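Acyl-CoA dehydrogenase (Mycobacterium thermoresistibile, PDB 3NF4) binds flavin-adenine dinucleotide and, as its family implies, probably oxidises acyl-CoA thioesters to their 2,3-enoyl-CoA products. Local coordinates at residues W166-G171 with H213-T218; P37-H42 with A89-V94; D174-F179 with V194-P199. One frame throughout, in Å; residues are numbered along the deposited sequence.

Interaction 1 of 3, residues W166-G171 with H213-T218; sequences WITHGG and HAVPTT. With FAD (flavin-adenine dinucleotide), chain C.
Ile167 and Thr218 form a hydrogen-bonded antiparallel pair where strands 157-168 and 217-228 of the acyl-CoA dehydrogenase middle-domain beta-sheet meet, beside the flavin. Backbone bonds carry the pairing. Ile167 N donates to Thr218 O at 2.8 Å, and Thr218 N returns a bond to Ile167 O. That carbonyl oxygen is gripped twice, because Gly170 N closes a type II turn onto it from the opposite face of its plane. Past the strand end, His169 N binds Pro216 O at 2.9 Å, lying nearly in line with that C=O bond.

Trp166, Thr168 and Thr217 line the flavin. Trp166 CG lies 3.6 Å from FAD C1'. Thr168 OG1 stands beside its own backbone N (chi1 -64°) and gives a hydrogen bond to FAD N5 at 3.1 Å, while Thr168 N makes a weak bond to FAD O4. Two polar positions of the isoalloxazine are thus met by one residue, which may slightly polarise that edge. Thr217 CG2 fills the corner between the edge of the Trp166 ring and FAD C6, 3.8 Å from the latter. Gly348 of the second subunit also packs on Trp166.

Apolar and close-packed contacts finish the join. Val215 CG1 sits over the centre of the His169 imidazole in a CH-pi contact, 3.7 Å from the ring centroid; His169 NE2 is bonded to Tyr48 OH. At the turn, Thr218 OG1 lies 3.3 Å from Gly170 CA, and Thr218 CG2 3.4 Å from Gly170 O.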
# COMPACT_ATOMS: atom_id res chain seq x y z
N TRP A 166 -22.71 -6.05 22.57
CA TRP A 166 -21.28 -5.73 22.58
C TRP A 166 -20.88 -4.91 23.80
O TRP A 166 -20.22 -3.92 23.65
CB TRP A 166 -20.85 -4.99 21.31
CG TRP A 166 -21.30 -5.61 19.98
CD1 TRP A 166 -22.19 -5.07 19.08
CD2 TRP A 166 -20.89 -6.86 19.42
NE1 TRP A 166 -22.36 -5.91 18.01
CE2 TRP A 166 -21.58 -7.02 18.19
CE3 TRP A 166 -20.01 -7.87 19.84
CZ2 TRP A 166 -21.42 -8.14 17.37
CZ3 TRP A 166 -19.85 -9.00 19.02
CH2 TRP A 166 -20.55 -9.13 17.80
N ILE A 167 -21.28 -5.33 25.00
CA ILE A 167 -20.90 -4.58 26.21
C ILE A 167 -19.63 -5.16 26.84
O ILE A 167 -19.65 -6.23 27.44
CB ILE A 167 -22.07 -4.56 27.24
CG1 ILE A 167 -23.34 -3.95 26.59
CG2 ILE A 167 -21.66 -3.84 28.55
CD1 ILE A 167 -24.58 -4.05 27.42
N THR A 168 -18.52 -4.43 26.68
CA THR A 168 -17.25 -4.71 27.36
C THR A 168 -17.39 -4.66 28.88
O THR A 168 -17.85 -3.66 29.44
CB THR A 168 -16.21 -3.66 26.96
OG1 THR A 168 -15.95 -3.78 25.55
CG2 THR A 168 -14.91 -3.83 27.76
N HIS A 169 -16.96 -5.74 29.55
CA HIS A 169 -17.17 -5.91 30.98
C HIS A 169 -18.65 -6.23 31.32
O HIS A 169 -19.06 -6.16 32.48
CB HIS A 169 -16.64 -4.70 31.76
CG HIS A 169 -15.44 -4.99 32.60
ND1 HIS A 169 -14.35 -4.14 32.67
CD2 HIS A 169 -15.14 -6.04 33.40
CE1 HIS A 169 -13.44 -4.66 33.48
NE2 HIS A 169 -13.90 -5.81 33.93
N GLY A 170 -19.43 -6.56 30.30
CA GLY A 170 -20.83 -6.98 30.47
C GLY A 170 -21.01 -8.09 31.50
O GLY A 170 -20.42 -9.16 31.37
N GLY A 171 -21.80 -7.83 32.53
CA GLY A 171 -22.02 -8.81 33.58
C GLY A 171 -20.99 -8.79 34.70
O GLY A 171 -21.00 -9.69 35.53
N HIS A 213 -9.67 -12.26 24.96
CA HIS A 213 -10.66 -13.14 25.60
C HIS A 213 -10.98 -12.83 27.06
O HIS A 213 -12.10 -13.12 27.50
CB HIS A 213 -10.20 -14.60 25.54
CG HIS A 213 -9.93 -15.12 24.17
ND1 HIS A 213 -10.91 -15.29 23.22
CD2 HIS A 213 -8.78 -15.57 23.60
CE1 HIS A 213 -10.39 -15.79 22.11
NE2 HIS A 213 -9.09 -15.97 22.32
N ALA A 214 -10.02 -12.28 27.81
CA ALA A 214 -10.08 -12.25 29.27
C ALA A 214 -11.25 -11.48 29.90
O ALA A 214 -11.94 -12.00 30.78
CB ALA A 214 -8.77 -11.76 29.84
N VAL A 215 -11.43 -10.22 29.51
CA VAL A 215 -12.54 -9.40 29.95
C VAL A 215 -13.70 -9.74 28.98
O VAL A 215 -13.53 -9.61 27.76
CB VAL A 215 -12.19 -7.90 29.81
CG1 VAL A 215 -13.35 -7.01 30.19
CG2 VAL A 215 -10.96 -7.53 30.64
N PRO A 216 -14.88 -10.13 29.51
CA PRO A 216 -15.94 -10.61 28.61
C PRO A 216 -16.70 -9.48 27.88
O PRO A 216 -16.80 -8.36 28.39
CB PRO A 216 -16.88 -11.37 29.55
CG PRO A 216 -16.72 -10.68 30.90
CD PRO A 216 -15.36 -9.97 30.89
N THR A 217 -17.23 -9.80 26.71
CA THR A 217 -18.09 -8.92 25.93
C THR A 217 -19.48 -9.60 25.84
O THR A 217 -19.60 -10.71 25.34
CB THR A 217 -17.48 -8.71 24.49
OG1 THR A 217 -16.14 -8.18 24.60
CG2 THR A 217 -18.33 -7.76 23.65
N THR A 218 -20.53 -8.94 26.32
CA THR A 218 -21.87 -9.59 26.39
C THR A 218 -23.03 -8.70 25.94
O THR A 218 -22.89 -7.47 25.89
CB THR A 218 -22.22 -10.12 27.83
OG1 THR A 218 -22.71 -9.04 28.65
CG2 THR A 218 -21.02 -10.84 28.53
PA FAD C . -21.87 -2.40 10.81
O1A FAD C . -22.34 -1.03 11.21
O2A FAD C . -22.92 -3.42 10.45
O5B FAD C . -20.88 -2.26 9.54
C5B FAD C . -20.47 -3.35 8.72
C4B FAD C . -19.53 -2.83 7.62
O4B FAD C . -20.15 -1.80 6.81
C3B FAD C . -18.26 -2.22 8.21
O3B FAD C . -17.15 -2.61 7.40
C2B FAD C . -18.46 -0.72 8.08
O2B FAD C . -17.21 -0.00 8.04
C1B FAD C . -19.36 -0.60 6.83
N9A FAD C . -20.17 0.64 6.95
C8A FAD C . -21.17 0.87 7.85
N7A FAD C . -21.64 2.12 7.68
C5A FAD C . -20.93 2.68 6.67
C6A FAD C . -20.96 3.92 6.04
N6A FAD C . -21.85 4.86 6.46
N1A FAD C . -20.10 4.18 5.01
C2A FAD C . -19.22 3.25 4.60
N3A FAD C . -19.17 2.05 5.20
C4A FAD C . -20.00 1.74 6.22
N1 FAD C . -20.16 -0.94 21.57
C2 FAD C . -20.48 -0.16 22.65
O2 FAD C . -21.35 0.74 22.55
N3 FAD C . -19.86 -0.35 23.84
C4 FAD C . -18.91 -1.31 24.00
O4 FAD C . -18.37 -1.45 25.13
C4X FAD C . -18.56 -2.12 22.90
N5 FAD C . -17.63 -3.10 23.04
C5X FAD C . -17.33 -3.89 21.97
C6 FAD C . -16.37 -4.90 22.11
C7 FAD C . -16.04 -5.72 21.04
C7M FAD C . -15.00 -6.80 21.24
C8 FAD C . -16.69 -5.52 19.82
C8M FAD C . -16.41 -6.35 18.59
C9 FAD C . -17.64 -4.52 19.68
C9A FAD C . -17.97 -3.69 20.74
N10 FAD C . -18.90 -2.71 20.58
C10 FAD C . -19.22 -1.93 21.66
C1' FAD C . -19.59 -2.51 19.27
C2' FAD C . -18.71 -1.87 18.16
O2' FAD C . -18.47 -0.48 18.46
C3' FAD C . -19.29 -2.11 16.73
O3' FAD C . -19.20 -3.52 16.46
C4' FAD C . -18.62 -1.37 15.55
O4' FAD C . -18.43 0.03 15.84
C5' FAD C . -19.31 -1.48 14.17
O5' FAD C . -20.74 -1.70 14.13
P FAD C . -21.35 -3.08 13.52
O1P FAD C . -20.64 -4.25 14.18
O2P FAD C . -22.85 -3.06 13.57
O3P FAD C . -20.89 -3.00 11.96

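Interaction 2 of 3, residues P37-H42 with A89-V94; sequences PIVDRH and ARWASV
Apolar packing of Val39, Ile38 and His42 against the indole of Trp91 joins the start of helix 39-45 to the start of helix 92-104, in a buried part of the N-terminal domain, with no hydrogen bond between the two segments. Val39 does the central work. Its CG2, set anti to the backbone N while CG1 takes the position between N and the carbonyl carbon (chi1 58° for CG1), stands over one face of the indole in a CH-pi contact, 3.4 Å from the centroid of the five-membered ring and 5° off the ring normal. CG1, the other branch, reaches Arg90 O at 3.9 Å.

The six-membered ring is met from two further directions. Ile38 CD1 comes to the rim near the ring plane, 3.9 Å from Trp91 CZ3, whereas His42 CB approaches Trp91 CZ2 obliquely at the same separation.

Both segments belong to the helical N-terminal domain of the acyl-CoA dehydrogenase fold, and Trp91 occupies the N-cap position of helix 92-104. From the first turn of that helix Val94 CG2 packs on the opposite indole face, also 3.4 Å above the plane, so the ring is clamped between two valine methyls.

The polar groups find their partners outside the two segments. Trp91 NE1 is hydrogen-bonded to Glu43 OE2, which, with the methyls on its two faces, helps to hold the indole in its orientation, and His42 ND1 pairs with Thr47 OG1. Arg90 forms salt bridges with Asp32 and Glu86.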
# COMPACT_ATOMS: atom_id res chain seq x y z
N PRO A 37 2.99 -11.90 34.33
CA PRO A 37 3.23 -13.31 34.64
C PRO A 37 2.03 -14.24 34.47
O PRO A 37 2.22 -15.46 34.44
CB PRO A 37 3.63 -13.30 36.13
CG PRO A 37 3.82 -11.85 36.51
CD PRO A 37 2.96 -11.07 35.55
N ILE A 38 0.82 -13.67 34.38
CA ILE A 38 -0.45 -14.43 34.26
C ILE A 38 -1.18 -14.27 32.90
O ILE A 38 -2.17 -14.98 32.65
CB ILE A 38 -1.44 -14.06 35.40
CG1 ILE A 38 -1.71 -12.54 35.42
CG2 ILE A 38 -0.95 -14.58 36.78
CD1 ILE A 38 -2.80 -12.10 36.41
N VAL A 39 -0.74 -13.36 32.04
CA VAL A 39 -1.50 -13.01 30.83
C VAL A 39 -1.68 -14.15 29.81
O VAL A 39 -2.80 -14.34 29.28
CB VAL A 39 -0.99 -11.69 30.16
CG1 VAL A 39 0.49 -11.76 29.76
CG2 VAL A 39 -1.87 -11.33 28.94
N ASP A 40 -0.62 -14.91 29.55
CA ASP A 40 -0.67 -16.01 28.57
C ASP A 40 -1.67 -17.09 28.97
O ASP A 40 -2.38 -17.65 28.13
CB ASP A 40 0.72 -16.63 28.35
CG ASP A 40 1.72 -15.68 27.66
OD1 ASP A 40 1.32 -14.65 27.04
OD2 ASP A 40 2.94 -15.96 27.72
N ARG A 41 -1.75 -17.37 30.26
CA ARG A 41 -2.61 -18.44 30.75
C ARG A 41 -4.09 -18.04 30.77
O ARG A 41 -4.95 -18.86 30.47
CB ARG A 41 -2.14 -18.94 32.13
CG ARG A 41 -3.01 -20.01 32.76
CD ARG A 41 -3.13 -21.27 31.86
NE ARG A 41 -2.23 -22.34 32.28
CZ ARG A 41 -2.62 -23.46 32.90
NH1 ARG A 41 -3.91 -23.68 33.16
NH2 ARG A 41 -1.71 -24.36 33.25
N HIS A 42 -4.38 -16.81 31.13
CA HIS A 42 -5.75 -16.33 31.15
C HIS A 42 -6.32 -16.10 29.75
O HIS A 42 -7.52 -16.28 29.54
CB HIS A 42 -5.85 -15.04 31.94
CG HIS A 42 -5.99 -15.24 33.41
ND1 HIS A 42 -7.10 -15.82 33.98
CD2 HIS A 42 -5.16 -14.91 34.43
CE1 HIS A 42 -6.94 -15.86 35.30
NE2 HIS A 42 -5.77 -15.32 35.60
N ALA A 89 1.01 -2.73 26.34
CA ALA A 89 2.17 -3.53 25.97
C ALA A 89 2.32 -4.83 26.77
O ALA A 89 3.04 -5.74 26.32
CB ALA A 89 3.46 -2.68 26.03
N ARG A 90 1.65 -4.94 27.93
CA ARG A 90 1.61 -6.20 28.68
C ARG A 90 0.30 -6.97 28.44
O ARG A 90 0.33 -8.20 28.21
CB ARG A 90 1.79 -5.97 30.21
CG ARG A 90 3.23 -5.71 30.73
CD ARG A 90 3.79 -4.43 30.16
NE ARG A 90 5.01 -4.03 30.85
CZ ARG A 90 5.64 -2.89 30.65
NH1 ARG A 90 6.75 -2.64 31.35
NH2 ARG A 90 5.19 -1.99 29.78
N TRP A 91 -0.84 -6.28 28.48
CA TRP A 91 -2.14 -6.98 28.37
C TRP A 91 -3.19 -6.13 27.68
O TRP A 91 -3.84 -5.31 28.35
CB TRP A 91 -2.67 -7.35 29.77
CG TRP A 91 -3.68 -8.49 29.80
CD1 TRP A 91 -4.50 -8.92 28.78
CD2 TRP A 91 -4.00 -9.32 30.94
NE1 TRP A 91 -5.26 -9.99 29.20
CE2 TRP A 91 -4.99 -10.25 30.52
CE3 TRP A 91 -3.53 -9.38 32.26
CZ2 TRP A 91 -5.52 -11.22 31.37
CZ3 TRP A 91 -4.06 -10.34 33.12
CH2 TRP A 91 -5.04 -11.25 32.67
N ALA A 92 -3.38 -6.34 26.37
CA ALA A 92 -4.26 -5.47 25.56
C ALA A 92 -5.71 -5.46 26.06
O ALA A 92 -6.33 -4.39 26.16
CB ALA A 92 -4.23 -5.84 24.05
N SER A 93 -6.25 -6.63 26.36
CA SER A 93 -7.62 -6.73 26.86
C SER A 93 -7.89 -5.93 28.13
O SER A 93 -8.92 -5.31 28.26
CB SER A 93 -8.02 -8.20 27.03
OG SER A 93 -9.33 -8.27 27.55
N VAL A 94 -6.92 -5.89 29.05
CA VAL A 94 -7.03 -5.12 30.28
C VAL A 94 -7.02 -3.60 30.02
O VAL A 94 -7.77 -2.83 30.67
CB VAL A 94 -5.92 -5.54 31.28
CG1 VAL A 94 -5.75 -4.51 32.42
CG2 VAL A 94 -6.23 -6.95 31.86

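Interaction 3 of 3, residues D174-F179 with V194-P199; sequences DFYTLF and VPADQP
Val194 CG2 meets Leu178 at the apolar centre of this contact, 3.8 Å from CD2, the two side chains crossing at a slant. CG2 lies beside the backbone N of Val194 and anti to its carbonyl carbon (chi1 175° for CG1), and touches Leu178 CB as well. On the same face of the sheet the Tyr176 and Val194 CB atoms stand 4.1 Å apart. Tyr222 and Ile227 of strand 217-228 cover Leu178 and Val194 respectively, tying this face to the second sheet of the domain.

The segments are the open ends of a beta hairpin, strands 175-181 and 189-195, within the middle domain. Tyr176 and Val194 form a hydrogen-bonded antiparallel pair of it: Tyr176 N donates to Val194 O at 2.8 Å, and Val194 N to Tyr176 O at 2.9 Å, each donor lying in the acceptor's carbonyl plane. Val194 O also lies at the edge of the Tyr176 ring, in its plane. The phenol end leaves the hairpin, its OH bonded to Gly171 N.

Farther out, Phe175 and Pro195 form a non-hydrogen-bonded pair. At the solvent edge the pairing frays: Ala196 N makes a weak bond to Asp174 O at 3.2 Å, entering a type I turn from Pro195 to Gln198, and Asp174 OD2 takes Ile130 N.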
# COMPACT_ATOMS: atom_id res chain seq x y z
N ASP A 174 -19.78 -2.48 37.94
CA ASP A 174 -20.55 -2.02 39.08
C ASP A 174 -21.65 -1.04 38.68
O ASP A 174 -22.64 -0.90 39.40
CB ASP A 174 -19.64 -1.39 40.15
CG ASP A 174 -18.51 -2.33 40.58
OD1 ASP A 174 -18.76 -3.50 40.93
OD2 ASP A 174 -17.35 -1.89 40.57
N PHE A 175 -21.47 -0.39 37.53
CA PHE A 175 -22.42 0.57 36.98
C PHE A 175 -22.34 0.60 35.45
O PHE A 175 -21.30 0.27 34.86
CB PHE A 175 -22.24 1.98 37.58
CG PHE A 175 -20.89 2.62 37.29
CD1 PHE A 175 -20.73 3.47 36.21
CD2 PHE A 175 -19.79 2.38 38.11
CE1 PHE A 175 -19.48 4.07 35.94
CE2 PHE A 175 -18.54 2.97 37.85
CZ PHE A 175 -18.40 3.82 36.77
N TYR A 176 -23.45 1.01 34.83
CA TYR A 176 -23.58 1.02 33.39
C TYR A 176 -24.09 2.37 32.90
O TYR A 176 -25.09 2.87 33.41
CB TYR A 176 -24.53 -0.11 32.92
CG TYR A 176 -24.00 -1.49 33.20
CD1 TYR A 176 -23.28 -2.20 32.24
CD2 TYR A 176 -24.20 -2.10 34.45
CE1 TYR A 176 -22.78 -3.47 32.51
CE2 TYR A 176 -23.69 -3.37 34.73
CZ TYR A 176 -22.99 -4.05 33.77
OH TYR A 176 -22.50 -5.30 34.05
N THR A 177 -23.41 2.94 31.92
CA THR A 177 -23.93 4.10 31.23
C THR A 177 -24.76 3.64 30.04
O THR A 177 -24.21 3.12 29.07
CB THR A 177 -22.78 5.05 30.82
OG1 THR A 177 -22.20 5.62 32.00
CG2 THR A 177 -23.27 6.17 29.96
N LEU A 178 -26.08 3.87 30.11
CA LEU A 178 -27.07 3.40 29.12
C LEU A 178 -27.62 4.50 28.21
O LEU A 178 -27.81 5.64 28.65
CB LEU A 178 -28.24 2.75 29.87
CG LEU A 178 -29.47 2.24 29.10
CD1 LEU A 178 -29.12 1.07 28.11
CD2 LEU A 178 -30.59 1.85 30.07
N PHE A 179 -27.91 4.15 26.95
CA PHE A 179 -28.63 5.05 26.03
C PHE A 179 -29.92 4.40 25.53
O PHE A 179 -29.87 3.37 24.87
CB PHE A 179 -27.73 5.46 24.85
CG PHE A 179 -26.54 6.30 25.26
CD1 PHE A 179 -26.63 7.69 25.33
CD2 PHE A 179 -25.33 5.70 25.61
CE1 PHE A 179 -25.53 8.47 25.73
CE2 PHE A 179 -24.23 6.47 26.00
CZ PHE A 179 -24.34 7.86 26.06
N VAL A 194 -27.15 3.33 35.35
CA VAL A 194 -27.82 2.09 35.75
C VAL A 194 -26.92 1.30 36.70
O VAL A 194 -25.80 0.96 36.33
CB VAL A 194 -28.12 1.20 34.50
CG1 VAL A 194 -28.71 -0.15 34.91
CG2 VAL A 194 -29.03 1.93 33.52
N PRO A 195 -27.40 1.01 37.92
CA PRO A 195 -26.60 0.22 38.87
C PRO A 195 -26.62 -1.27 38.52
O PRO A 195 -27.52 -1.73 37.81
CB PRO A 195 -27.32 0.45 40.20
CG PRO A 195 -28.75 0.64 39.81
CD PRO A 195 -28.73 1.35 38.47
N ALA A 196 -25.63 -2.01 39.02
CA ALA A 196 -25.47 -3.43 38.71
C ALA A 196 -26.58 -4.33 39.29
O ALA A 196 -26.74 -5.48 38.88
CB ALA A 196 -24.11 -3.92 39.16
N ASP A 197 -27.33 -3.80 40.25
CA ASP A 197 -28.36 -4.57 40.96
C ASP A 197 -29.77 -4.22 40.48
O ASP A 197 -30.76 -4.61 41.10
CB ASP A 197 -28.23 -4.33 42.46
CG ASP A 197 -27.96 -2.87 42.80
OD1 ASP A 197 -26.93 -2.32 42.31
OD2 ASP A 197 -28.76 -2.27 43.55
N GLN A 198 -29.84 -3.48 39.37
CA GLN A 198 -31.10 -3.08 38.75
C GLN A 198 -32.00 -4.30 38.49
O GLN A 198 -31.53 -5.31 37.96
CB GLN A 198 -30.83 -2.34 37.44
CG GLN A 198 -32.05 -2.07 36.57
CD GLN A 198 -32.87 -0.88 37.05
OE1 GLN A 198 -32.33 0.18 37.35
NE2 GLN A 198 -34.19 -1.05 37.09
N PRO A 199 -33.28 -4.21 38.91
CA PRO A 199 -34.24 -5.30 38.72
C PRO A 199 -34.81 -5.32 37.29
O PRO A 199 -35.17 -4.28 36.74
CB PRO A 199 -35.34 -5.01 39.76
CG PRO A 199 -34.79 -3.86 40.65
CD PRO A 199 -33.84 -3.13 39.74

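Overall arrangement
Interactions 1 and 3 are antiparallel strand pairings in the middle domain, on two different sheets, whereas interaction 2 joins helix starts in the N-terminal domain by side chains alone. Interactions 1 and 2 are buried; interaction 3, farther from the chain centre, is partly exposed, and its bonding weakens toward the surface. Interaction 1 couples the other two. Ala214 CB packs 3.6 Å from Trp91 CZ2, linking it across the domain boundary to interaction 2, and Tyr176 links it to interaction 3, by its hydroxyl at Gly171 and by packing on Ile167. Interactions 2 and 3 do not touch, their nearest atoms being about 14 Å apart. Of the three, interaction 1 adds cofactor-binding groups to its backbone bonds.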